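ICP27 (Human herpesvirus 1, PDB 5BQK) regulates viral gene expression, inhibits cellular splicing and mediates nuclear export of viral intronless mRNAs, with its zinc-binding, all-helical C-terminal domain present here. Local coordinates at residues V102-N107 / T141-L146; D116-W121 / V190-L195; L130-Q135 / I206-L211. One frame throughout, in Å; residues are numbered along the deposited sequence.

Interaction 1 (V102-N107 / T141-L146); sequences VLRQEN and TAAAVL
Leu-103 and Arg-104, near the C-terminal end of helix 89-105, pack on Ala-144 and Val-145 in the first turn of helix 142-163, and on Thr-141 at its N-cap position. This is a helix-helix contact in the core of the all-helical C-terminal domain. The backbones come close, with CA of Arg-104 and CA of Ala-144 5.3 Å apart. The small Ala-144 permits this. Its CB sits between two neighbours, 3.6 Å from CB of Leu-103 and 3.7 Å from CG of Arg-104. Leu-103 reaches further with one branch. Its CD2 lies 3.6 Å from CG2 of Val-145 and also packs against OG1 of Thr-141, whose side chain it crosses at about a right angle. The polar partners of that hydroxyl are Arg-99 NE and the carbonyl of Pro-137.

The Arg-104 chain runs extended from CG to NE (chi3 179°) and lays its guanidinium along the start of the second helix. CA of Ala-144 stands 3.5 Å above one face of the group, offset toward its rim. NH2 is 3.6 Å from the carbonyl O of Ala-143, and no hydrogen bond forms there. The charge is met by Asp-100 at NE and by Asp-147 at NH1. NH1 also bonds to the carbonyl of Thr-151 of the second subunit, which ties this end of the contact to the dimer interface. No hydrogen bond joins the two segments directly. The contact between them is van der Waals packing, largely apolar. The two carboxylates and the Thr-151 carbonyl hold the guanidinium in place, and the carboxylates probably offset its buried charge.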
# COMPACT_ATOMS: atom_id res chain seq x y z
N VAL A 102 1.26 1.51 -11.16
CA VAL A 102 1.69 2.86 -10.84
C VAL A 102 0.94 3.35 -9.62
O VAL A 102 1.54 3.84 -8.65
CB VAL A 102 1.37 3.84 -11.99
CG1 VAL A 102 1.55 5.34 -11.42
CG2 VAL A 102 2.27 3.58 -13.21
N LEU A 103 -0.36 3.17 -9.66
CA LEU A 103 -1.26 3.57 -8.56
C LEU A 103 -1.01 2.76 -7.32
O LEU A 103 -1.21 3.31 -6.24
CB LEU A 103 -2.75 3.36 -8.94
CG LEU A 103 -3.47 4.61 -9.43
CD1 LEU A 103 -2.64 5.29 -10.54
CD2 LEU A 103 -4.79 4.12 -9.94
N ARG A 104 -0.52 1.51 -7.44
CA ARG A 104 -0.15 0.74 -6.20
C ARG A 104 1.17 1.08 -5.58
O ARG A 104 1.46 0.61 -4.48
CB ARG A 104 -0.21 -0.78 -6.36
CG ARG A 104 -1.69 -1.25 -6.53
CD ARG A 104 -1.80 -2.70 -7.29
NE ARG A 104 -3.24 -3.03 -7.36
CZ ARG A 104 -4.04 -3.32 -6.33
NH1 ARG A 104 -3.61 -3.46 -5.06
NH2 ARG A 104 -5.33 -3.51 -6.60
N GLN A 105 1.98 1.89 -6.27
CA GLN A 105 3.23 2.35 -5.67
C GLN A 105 3.40 3.88 -5.47
O GLN A 105 4.51 4.34 -5.15
CB GLN A 105 4.39 1.81 -6.51
CG GLN A 105 4.41 2.31 -8.03
CD GLN A 105 5.01 3.70 -8.22
OE1 GLN A 105 6.21 3.93 -7.96
NE2 GLN A 105 4.19 4.63 -8.61
N GLU A 106 2.34 4.62 -5.76
CA GLU A 106 2.28 6.09 -5.75
C GLU A 106 2.44 6.55 -4.35
O GLU A 106 2.02 5.83 -3.44
CB GLU A 106 0.89 6.54 -6.19
CG GLU A 106 0.94 7.01 -7.57
CD GLU A 106 -0.34 7.50 -8.11
OE1 GLU A 106 -1.44 7.27 -7.52
OE2 GLU A 106 -0.27 8.16 -9.18
N ASN A 107 3.06 7.70 -4.19
CA ASN A 107 3.08 8.35 -2.83
C ASN A 107 1.69 8.88 -2.39
O ASN A 107 0.76 8.89 -3.14
CB ASN A 107 4.28 9.38 -2.68
CG ASN A 107 4.03 10.70 -3.47
OD1 ASN A 107 2.87 11.08 -3.71
ND2 ASN A 107 5.14 11.39 -3.88
N THR A 141 -9.05 0.58 -12.44
CA THR A 141 -8.00 0.47 -11.41
C THR A 141 -8.41 1.11 -10.09
O THR A 141 -7.55 1.46 -9.25
CB THR A 141 -6.62 1.03 -11.87
OG1 THR A 141 -6.84 2.37 -12.36
CG2 THR A 141 -6.05 0.21 -13.09
N ALA A 142 -9.70 1.26 -9.88
CA ALA A 142 -10.25 1.78 -8.58
C ALA A 142 -9.70 1.07 -7.37
O ALA A 142 -9.33 1.71 -6.36
CB ALA A 142 -11.82 1.64 -8.59
N ALA A 143 -9.56 -0.26 -7.46
CA ALA A 143 -8.96 -1.07 -6.38
C ALA A 143 -7.54 -0.69 -6.05
O ALA A 143 -7.12 -0.86 -4.93
CB ALA A 143 -8.99 -2.63 -6.75
N ALA A 144 -6.77 -0.22 -7.02
CA ALA A 144 -5.36 0.13 -6.77
C ALA A 144 -5.27 1.37 -5.87
O ALA A 144 -4.53 1.37 -4.89
CB ALA A 144 -4.63 0.43 -8.13
N VAL A 145 -6.02 2.42 -6.23
CA VAL A 145 -6.06 3.66 -5.44
C VAL A 145 -6.60 3.25 -4.05
O VAL A 145 -6.09 3.64 -3.03
CB VAL A 145 -7.01 4.76 -5.91
CG1 VAL A 145 -6.62 6.11 -5.14
CG2 VAL A 145 -7.08 4.95 -7.35
N LEU A 146 -7.65 2.45 -4.03
CA LEU A 146 -8.28 2.02 -2.79
C LEU A 146 -7.28 1.38 -1.85
O LEU A 146 -7.15 1.80 -0.69
CB LEU A 146 -9.45 1.10 -3.07
CG LEU A 146 -9.90 0.21 -1.92
CD1 LEU A 146 -10.54 1.09 -0.80
CD2 LEU A 146 -10.93 -0.77 -2.46

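Interaction 2 (D116-W121 / V190-L195); sequences DETLAW and VILARL
Leu-119 meets Ile-191 and Leu-192 through a single methyl, CD2. The contact is purely apolar, and no hydrogen bond crosses it. CD2 of Leu-119 is 3.9 Å from CG2 of Ile-191 and 4.2 Å from CD2 of Leu-192. With CG anti to the carbonyl carbon (chi1 -62°), the Leu-119 chain swings its CD2 over toward helix 184-201. Ile-191 uses its short branch here; its longer branch leads away.

A second group of methyl contacts lies around Thr-118. Its CG2 is 4.0 Å from CD2 of Leu-195 and 4.3 Å from CD2 of Leu-192. Helices 108-127 and 184-201 pack across the buried helical core; the axes of segments 116-121 and 190-195 come within 11.7 Å and cross at 69°. At this spacing only the outer methyls meet, and the backbones stay well apart. Leu-146 and Val-145 of helix 142-163 add to the same apolar cluster, against Leu-192 and Thr-118 respectively.

The hydroxyl of Thr-118 bonds to the carbonyl of Ser-114 one turn earlier in its own helix, while its methyl faces helix 184-201.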
# COMPACT_ATOMS: atom_id res chain seq x y z
N ASP A 116 -9.19 11.38 -6.82
CA ASP A 116 -9.95 12.41 -7.60
C ASP A 116 -9.99 12.21 -9.08
O ASP A 116 -11.01 12.50 -9.75
CB ASP A 116 -9.39 13.83 -7.32
CG ASP A 116 -9.76 14.32 -5.94
OD1 ASP A 116 -10.96 14.16 -5.59
OD2 ASP A 116 -8.87 14.77 -5.23
N GLU A 117 -8.87 11.80 -9.65
CA GLU A 117 -8.88 11.45 -11.06
C GLU A 117 -9.95 10.38 -11.42
O GLU A 117 -10.60 10.46 -12.43
CB GLU A 117 -7.46 11.01 -11.50
CG GLU A 117 -7.41 10.50 -12.90
CD GLU A 117 -6.03 9.94 -13.31
OE1 GLU A 117 -5.38 9.18 -12.56
OE2 GLU A 117 -5.59 10.28 -14.42
N THR A 118 -10.11 9.38 -10.55
CA THR A 118 -10.99 8.27 -10.80
C THR A 118 -12.43 8.77 -10.62
O THR A 118 -13.28 8.54 -11.41
CB THR A 118 -10.73 7.14 -9.69
OG1 THR A 118 -9.40 6.62 -9.74
CG2 THR A 118 -11.72 5.98 -9.87
N LEU A 119 -12.71 9.52 -9.55
CA LEU A 119 -14.05 10.01 -9.33
C LEU A 119 -14.49 11.10 -10.30
O LEU A 119 -15.67 11.14 -10.80
CB LEU A 119 -14.21 10.44 -7.83
CG LEU A 119 -14.02 9.29 -6.81
CD1 LEU A 119 -14.46 9.76 -5.45
CD2 LEU A 119 -14.79 7.95 -7.19
N ALA A 120 -13.58 11.98 -10.64
CA ALA A 120 -13.93 12.99 -11.64
C ALA A 120 -14.21 12.34 -13.00
O ALA A 120 -15.10 12.75 -13.80
CB ALA A 120 -12.75 14.01 -11.75
N TRP A 121 -13.39 11.34 -13.33
CA TRP A 121 -13.67 10.60 -14.58
C TRP A 121 -15.07 9.94 -14.60
O TRP A 121 -15.73 9.95 -15.65
CB TRP A 121 -12.60 9.57 -14.80
CG TRP A 121 -12.75 8.76 -16.03
CD1 TRP A 121 -13.24 7.47 -16.11
CD2 TRP A 121 -12.42 9.16 -17.34
NE1 TRP A 121 -13.16 7.02 -17.41
CE2 TRP A 121 -12.68 8.04 -18.20
CE3 TRP A 121 -11.90 10.34 -17.89
CZ2 TRP A 121 -12.45 8.08 -19.59
CZ3 TRP A 121 -11.66 10.39 -19.29
CH2 TRP A 121 -11.95 9.26 -20.12
N VAL A 190 -15.74 4.04 1.13
CA VAL A 190 -16.95 3.29 0.69
C VAL A 190 -17.18 3.36 -0.81
O VAL A 190 -17.49 2.37 -1.45
CB VAL A 190 -18.21 3.76 1.42
CG1 VAL A 190 -19.48 3.13 0.75
CG2 VAL A 190 -18.07 3.31 2.95
N ILE A 191 -17.06 4.54 -1.41
CA ILE A 191 -17.34 4.62 -2.83
C ILE A 191 -16.29 3.82 -3.66
O ILE A 191 -16.64 3.15 -4.62
CB ILE A 191 -17.37 6.07 -3.29
CG1 ILE A 191 -18.57 6.84 -2.68
CG2 ILE A 191 -17.37 6.21 -4.83
CD1 ILE A 191 -19.98 6.24 -3.09
N LEU A 192 -15.00 3.92 -3.29
CA LEU A 192 -13.98 3.24 -4.05
C LEU A 192 -14.11 1.74 -3.86
O LEU A 192 -13.86 1.01 -4.82
CB LEU A 192 -12.53 3.68 -3.63
CG LEU A 192 -12.03 5.04 -4.13
CD1 LEU A 192 -10.63 5.29 -3.52
CD2 LEU A 192 -12.05 5.16 -5.67
N ALA A 193 -14.45 1.26 -2.62
CA ALA A 193 -14.71 -0.14 -2.41
C ALA A 193 -15.91 -0.64 -3.20
O ALA A 193 -15.81 -1.73 -3.79
CB ALA A 193 -14.84 -0.48 -0.89
N ARG A 194 -17.03 0.13 -3.25
CA ARG A 194 -18.15 -0.31 -4.09
C ARG A 194 -17.64 -0.42 -5.49
O ARG A 194 -18.00 -1.37 -6.18
CB ARG A 194 -19.35 0.67 -4.07
CG ARG A 194 -20.05 0.58 -2.76
CD ARG A 194 -20.91 1.77 -2.44
NE ARG A 194 -22.03 1.91 -3.36
CZ ARG A 194 -23.22 1.30 -3.23
NH1 ARG A 194 -23.51 0.51 -2.19
NH2 ARG A 194 -24.18 1.56 -4.11
N LEU A 195 -16.89 0.60 -5.96
CA LEU A 195 -16.59 0.65 -7.37
C LEU A 195 -15.61 -0.50 -7.71
O LEU A 195 -15.76 -1.12 -8.75
CB LEU A 195 -15.95 2.01 -7.79
CG LEU A 195 -15.50 2.16 -9.22
CD1 LEU A 195 -16.68 1.79 -10.11
CD2 LEU A 195 -14.92 3.61 -9.51

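Interaction 3 (L130-Q135 / I206-L211); sequences LPLRPQ and IDYATL
Tyr-208 donates its hydroxyl proton to the carbonyl O of Leu-130, with OH and O 2.7 Å apart. The hydroxyl stands well above the carbonyl plane, 58° out of it, while the carbonyl oxygen itself lies at the edge of the ring. Tyr-208 has CG anti to its carbonyl carbon (chi1 -67°), which carries the ring back to loop 130-135. A backbone bond also joins the segments: N of Ile-206 to O of Leu-132, 2.8 Å. Together they tie two inter-helical loops side by side, 130-135 after helix 108-127 and 206-211 after helix 184-201.

Leu-132 fills the angle between these bonds. Its CB lies 3.8 Å from CB of Ile-206. CD1 is 3.9 Å from CD1 of Tyr-208, where the two side chains meet obliquely. The same CD1 touches CD1 of Leu-211 at 3.7 Å, tip to tip. Pro-134 makes a looser contact, through CG, with the end of Ile-206. The backbone N of Leu-132 is buried here and has no partner in the model.

The next shell is helical. Leu-132 rests on Cys-125 and Leu-211 on Cys-122, both in helix 108-127. Ile-206 packs on Arg-198 and Val-199 of helix 184-201. In 130-135, the carbonyl of Pro-131 accepts from the hydroxyl of Tyr-82 in helix 71-87. The contact is partly buried, its centre about 17 Å from the centre of the chain, and no other protein chain of the assembly touches its two segments.

Tyr-208 starts a short 3-10 turn, 208-211, whose carbonyls at Ala-209 and Thr-210 accept from the guanidinium of Arg-194. The residue before it, Asp-207, forms an Asx turn: its OD1 accepts from N of Ala-209 at 2.9 Å, with a nearly straight N-H...O angle of 169°.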
# COMPACT_ATOMS: atom_id res chain seq x y z
N LEU A 130 -22.24 8.03 -20.25
CA LEU A 130 -21.37 6.99 -20.83
C LEU A 130 -21.27 5.86 -19.81
O LEU A 130 -21.25 6.12 -18.62
CB LEU A 130 -19.96 7.53 -21.16
CG LEU A 130 -19.78 8.80 -21.96
CD1 LEU A 130 -18.31 9.32 -21.83
CD2 LEU A 130 -20.20 8.59 -23.41
N PRO A 131 -21.24 4.58 -20.26
CA PRO A 131 -21.24 3.56 -19.19
C PRO A 131 -19.88 3.50 -18.51
O PRO A 131 -18.85 3.89 -19.11
CB PRO A 131 -21.52 2.21 -19.93
CG PRO A 131 -21.14 2.48 -21.43
CD PRO A 131 -21.44 4.01 -21.62
N LEU A 132 -19.91 2.98 -17.29
CA LEU A 132 -18.76 2.82 -16.44
C LEU A 132 -18.37 1.38 -16.67
O LEU A 132 -19.15 0.47 -16.37
CB LEU A 132 -19.15 3.03 -14.98
CG LEU A 132 -19.70 4.41 -14.62
CD1 LEU A 132 -20.05 4.33 -13.14
CD2 LEU A 132 -18.63 5.53 -14.87
N ARG A 133 -17.19 1.18 -17.23
CA ARG A 133 -16.79 -0.16 -17.68
C ARG A 133 -15.56 -0.65 -16.98
O ARG A 133 -14.60 0.09 -16.77
CB ARG A 133 -16.47 -0.11 -19.16
CG ARG A 133 -17.63 0.49 -19.98
CD ARG A 133 -17.22 0.72 -21.41
NE ARG A 133 -17.19 -0.54 -22.14
CZ ARG A 133 -16.11 -1.09 -22.73
NH1 ARG A 133 -14.91 -0.47 -22.68
NH2 ARG A 133 -16.28 -2.28 -23.35
N PRO A 134 -15.56 -1.92 -16.61
CA PRO A 134 -14.42 -2.63 -16.04
C PRO A 134 -13.14 -2.55 -16.86
O PRO A 134 -12.04 -2.56 -16.27
CB PRO A 134 -14.90 -4.10 -16.01
CG PRO A 134 -16.40 -3.94 -15.83
CD PRO A 134 -16.75 -2.79 -16.73
N GLN A 135 -13.28 -2.51 -18.19
CA GLN A 135 -12.11 -2.41 -19.08
C GLN A 135 -11.53 -0.99 -19.26
O GLN A 135 -10.34 -0.83 -19.61
CB GLN A 135 -12.37 -3.07 -20.41
CG GLN A 135 -13.02 -4.47 -20.25
CD GLN A 135 -14.63 -4.49 -20.23
OE1 GLN A 135 -15.35 -3.55 -19.79
NE2 GLN A 135 -15.16 -5.61 -20.70
N ILE A 206 -21.42 -0.72 -15.14
CA ILE A 206 -21.49 -0.56 -13.70
C ILE A 206 -22.52 0.53 -13.42
O ILE A 206 -22.43 1.65 -13.96
CB ILE A 206 -20.10 -0.15 -13.10
CG1 ILE A 206 -19.09 -1.33 -13.24
CG2 ILE A 206 -20.26 0.36 -11.63
CD1 ILE A 206 -17.70 -1.02 -12.74
N ASP A 207 -23.53 0.15 -12.65
CA ASP A 207 -24.66 0.99 -12.31
C ASP A 207 -24.25 2.33 -11.63
O ASP A 207 -23.47 2.36 -10.73
CB ASP A 207 -25.55 0.16 -11.38
CG ASP A 207 -26.93 0.78 -11.18
OD1 ASP A 207 -27.12 2.03 -11.17
OD2 ASP A 207 -27.84 -0.03 -11.00
N TYR A 208 -24.77 3.45 -12.09
CA TYR A 208 -24.41 4.74 -11.49
C TYR A 208 -24.62 4.74 -9.99
O TYR A 208 -23.90 5.43 -9.26
CB TYR A 208 -25.13 5.91 -12.14
CG TYR A 208 -24.72 6.16 -13.56
CD1 TYR A 208 -23.70 5.39 -14.18
CD2 TYR A 208 -25.33 7.17 -14.30
CE1 TYR A 208 -23.33 5.62 -15.52
CE2 TYR A 208 -24.95 7.43 -15.63
CZ TYR A 208 -23.94 6.66 -16.21
OH TYR A 208 -23.56 6.94 -17.50
N ALA A 209 -25.57 3.91 -9.52
CA ALA A 209 -25.84 3.79 -8.07
C ALA A 209 -24.65 3.34 -7.26
O ALA A 209 -24.57 3.66 -6.05
CB ALA A 209 -27.10 2.92 -7.73
N THR A 210 -23.78 2.54 -7.86
CA THR A 210 -22.47 2.25 -7.29
C THR A 210 -21.77 3.52 -6.74
O THR A 210 -21.19 3.45 -5.67
CB THR A 210 -21.59 1.63 -8.34
OG1 THR A 210 -22.22 0.44 -8.82
CG2 THR A 210 -20.15 1.29 -7.79
N LEU A 211 -21.85 4.64 -7.46
CA LEU A 211 -21.31 5.94 -7.03
C LEU A 211 -22.26 6.79 -6.16
O LEU A 211 -21.94 7.93 -5.83
CB LEU A 211 -20.83 6.73 -8.25
CG LEU A 211 -19.74 5.91 -8.97
CD1 LEU A 211 -19.34 6.51 -10.23
CD2 LEU A 211 -18.48 5.81 -8.10

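In the fold
Of the helices joined here, helix 89-105 comes first along the chain, and interaction 1 joins its end to the start of helix 142-163. The loop it closes contains helix 108-127. From within that loop, interaction 2 closes the span from helix 108-127 to helix 184-201, and interaction 3 that from the connection at 130-135 to the one at 206-211. Each pair of contacts crosses along the chain; none nests. Interaction 2 touches interaction 1 where Ala-142 meets Leu-195, and interaction 3 where Ile-191 meets Leu-211. Interactions 1 and 2 both touch the second subunit, while interaction 3 does not. All three lie away from the zinc site.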